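Local atomic coordinates of D-alanyl-D-alanine carboxypeptidase (Streptococcus pneumoniae R6, PDB entry 1XP4), a protein that probably removes the terminal D-alanine from the peptide stems of cell-wall precursors, as a serine-type carboxypeptidase of the penicillin-binding protein family. Residues T248-A253 with F264-S269. Sequence-based numbering, arbitrary orientation.
Sequences TVVLNA and FTATSS
Strand residues Thr248 and Val250 face Ala266 and Thr267 of a helix that runs back over them, the two axes 9.1 Å apart at their nearest and their directions 138° from one another. The backbones come closest at Val250 and Thr267, where the CA atoms are 6.8 Å apart, and no hydrogen bond links the two segments. Thr267 lies aslant across both strand side chains. Its CG2 meets CG2 of Thr248 at 3.5 Å, methyl against methyl. Its hydroxyl OG1, 3.8 Å from Val250 CG2, turns back to the helix, where it bonds to the carbonyl oxygen of Arg263, so that its polar end is satisfied although buried. In Val250, CG1 lies anti to the backbone N (chi1 157°), which leaves CG2 beside that N and the CB-CG2 flank facing the Thr267 hydroxyl, while CG1 reaches Ala266 CB more loosely at 4.5 Å. Val249 and Leu251 point to the other face of the sheet, against helix 170-183. Helix 262-277 thus packs on one face of the five-stranded antiparallel sheet, a layering familiar from the transpeptidase domain of penicillin-binding proteins and beta-lactamases; Thr267 also touches Phe235 of strand 234-241 and Phe220 of strand 220-228.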
ATOM      1  N   THR A 248       3.770  -0.452   6.796  1.00 16.36           N
ATOM      2  CA  THR A 248       3.871   0.366   7.992  1.00 17.42           C
ATOM      3  C   THR A 248       3.316   1.772   7.805  1.00 17.35           C
ATOM      4  O   THR A 248       3.602   2.442   6.807  1.00 18.16           O
ATOM      5  CB  THR A 248       5.360   0.440   8.427  1.00 17.32           C
ATOM      6  OG1 THR A 248       5.648  -0.666   9.286  1.00 20.32           O
ATOM      7  CG2 THR A 248       5.679   1.748   9.140  1.00 23.67           C
ATOM      8  N   VAL A 249       2.520   2.211   8.773  1.00 16.86           N
ATOM      9  CA  VAL A 249       2.046   3.568   8.732  1.00 17.71           C
ATOM     10  C   VAL A 249       2.303   4.239  10.073  1.00 16.99           C
ATOM     11  O   VAL A 249       1.762   3.897  11.093  1.00 16.69           O
ATOM     12  CB  VAL A 249       0.562   3.483   8.440  1.00 19.49           C
ATOM     13  CG1 VAL A 249      -0.007   4.867   8.275  1.00 16.80           C
ATOM     14  CG2 VAL A 249       0.325   2.683   7.165  1.00 21.95           C
ATOM     15  N   VAL A 250       3.251   5.190  10.083  1.00 15.42           N
ATOM     16  CA  VAL A 250       3.541   5.966  11.284  1.00 15.46           C
ATOM     17  C   VAL A 250       3.136   7.440  11.004  1.00 16.09           C
ATOM     18  O   VAL A 250       3.806   8.130  10.265  1.00 17.99           O
ATOM     19  CB  VAL A 250       5.070   5.880  11.514  1.00 15.01           C
ATOM     20  CG1 VAL A 250       5.584   7.064  12.349  1.00 14.94           C
ATOM     21  CG2 VAL A 250       5.500   4.599  12.198  1.00 13.36           C
ATOM     22  N   LEU A 251       2.014   7.949  11.600  1.00 14.82           N
ATOM     23  CA  LEU A 251       1.683   9.372  11.299  1.00 15.44           C
ATOM     24  C   LEU A 251       1.343  10.255  12.487  1.00 16.20           C
ATOM     25  O   LEU A 251       0.272  10.841  12.556  1.00 18.49           O
ATOM     26  CB  LEU A 251       0.480   9.538  10.367  1.00 11.63           C
ATOM     27  CG  LEU A 251      -0.207   8.272   9.910  1.00 10.56           C
ATOM     28  CD1 LEU A 251      -1.681   8.261  10.276  1.00 12.44           C
ATOM     29  CD2 LEU A 251      -0.176   8.175   8.402  1.00  9.67           C
ATOM     30  N   ASN A 252       2.252  10.266  13.454  1.00 17.55           N
ATOM     31  CA  ASN A 252       2.685  11.559  13.873  1.00 15.60           C
ATOM     32  C   ASN A 252       3.836  11.398  14.840  1.00 13.08           C
ATOM     33  O   ASN A 252       3.666  11.308  16.050  1.00 14.38           O
ATOM     34  CB  ASN A 252       1.538  12.217  14.587  1.00 15.74           C
ATOM     35  CG  ASN A 252       1.804  13.689  14.563  1.00 16.32           C
ATOM     36  OD1 ASN A 252       0.874  14.513  14.531  1.00 16.22           O
ATOM     37  ND2 ASN A 252       3.084  14.033  14.474  1.00 18.07           N
ATOM     38  N   ALA A 253       5.072  11.241  14.273  1.00 12.72           N
ATOM     39  CA  ALA A 253       6.156  10.718  15.046  1.00 11.87           C
ATOM     40  C   ALA A 253       6.554  11.776  15.994  1.00 11.39           C
ATOM     41  O   ALA A 253       6.559  12.935  15.655  1.00 11.77           O
ATOM     42  CB  ALA A 253       7.328  10.370  14.142  1.00 11.00           C
ATOM     43  N   PHE A 264      11.589   7.403  10.773  1.00 13.68           N
ATOM     44  CA  PHE A 264      12.169   6.155  10.298  1.00 12.94           C
ATOM     45  C   PHE A 264      12.654   5.342  11.486  1.00 11.76           C
ATOM     46  O   PHE A 264      12.503   4.122  11.518  1.00 10.50           O
ATOM     47  CB  PHE A 264      13.314   6.446   9.331  1.00 10.50           C
ATOM     48  CG  PHE A 264      12.902   7.291   8.172  1.00 11.82           C
ATOM     49  CD1 PHE A 264      11.845   6.896   7.355  1.00 10.72           C
ATOM     50  CD2 PHE A 264      13.531   8.507   7.920  1.00 10.57           C
ATOM     51  CE1 PHE A 264      11.418   7.702   6.305  1.00 10.51           C
ATOM     52  CE2 PHE A 264      13.111   9.323   6.871  1.00  9.08           C
ATOM     53  CZ  PHE A 264      12.052   8.921   6.063  1.00 10.35           C
ATOM     54  N   THR A 265      13.227   6.034  12.466  1.00 12.14           N
ATOM     55  CA  THR A 265      13.714   5.388  13.678  1.00 13.80           C
ATOM     56  C   THR A 265      12.525   4.683  14.319  1.00 14.52           C
ATOM     57  O   THR A 265      12.623   3.535  14.760  1.00 14.67           O
ATOM     58  CB  THR A 265      14.263   6.417  14.686  1.00 14.78           C
ATOM     59  OG1 THR A 265      15.270   7.221  14.060  1.00 14.11           O
ATOM     60  CG2 THR A 265      14.865   5.708  15.886  1.00 12.29           C
ATOM     61  N   ALA A 266      11.401   5.393  14.357  1.00 13.85           N
ATOM     62  CA  ALA A 266      10.165   4.878  14.922  1.00 13.26           C
ATOM     63  C   ALA A 266       9.687   3.674  14.126  1.00 13.66           C
ATOM     64  O   ALA A 266       9.192   2.707  14.697  1.00 14.34           O
ATOM     65  CB  ALA A 266       9.105   5.965  14.914  1.00 14.79           C
ATOM     66  N   THR A 267       9.831   3.746  12.804  1.00 14.57           N
ATOM     67  CA  THR A 267       9.429   2.647  11.927  1.00 14.21           C
ATOM     68  C   THR A 267      10.363   1.472  12.164  1.00 13.98           C
ATOM     69  O   THR A 267       9.923   0.333  12.320  1.00 14.60           O
ATOM     70  CB  THR A 267       9.512   3.023  10.425  1.00 12.77           C
ATOM     71  OG1 THR A 267       8.587   4.077  10.131  1.00 12.01           O
ATOM     72  CG2 THR A 267       9.177   1.806   9.560  1.00  9.48           C
ATOM     73  N   SER A 268      11.659   1.751  12.179  1.00 14.52           N
ATOM     74  CA  SER A 268      12.635   0.703  12.423  1.00 14.40           C
ATOM     75  C   SER A 268      12.304   0.075  13.778  1.00 12.97           C
ATOM     76  O   SER A 268      12.447  -1.129  13.972  1.00  9.93           O
ATOM     77  CB  SER A 268      14.049   1.284  12.441  1.00 11.87           C
ATOM     78  OG  SER A 268      15.002   0.241  12.480  1.00 15.56           O
ATOM     79  N   SER A 269      11.831   0.900  14.705  1.00 13.72           N
ATOM     80  CA  SER A 269      11.479   0.419  16.030  1.00 16.97           C
ATOM     81  C   SER A 269      10.280  -0.512  15.958  1.00 19.00           C
ATOM     82  O   SER A 269      10.239  -1.550  16.622  1.00 20.02           O
ATOM     83  CB  SER A 269      11.150   1.592  16.941  1.00 18.85           C
ATOM     84  OG  SER A 269      10.764   1.125  18.217  1.00 24.79           O
TER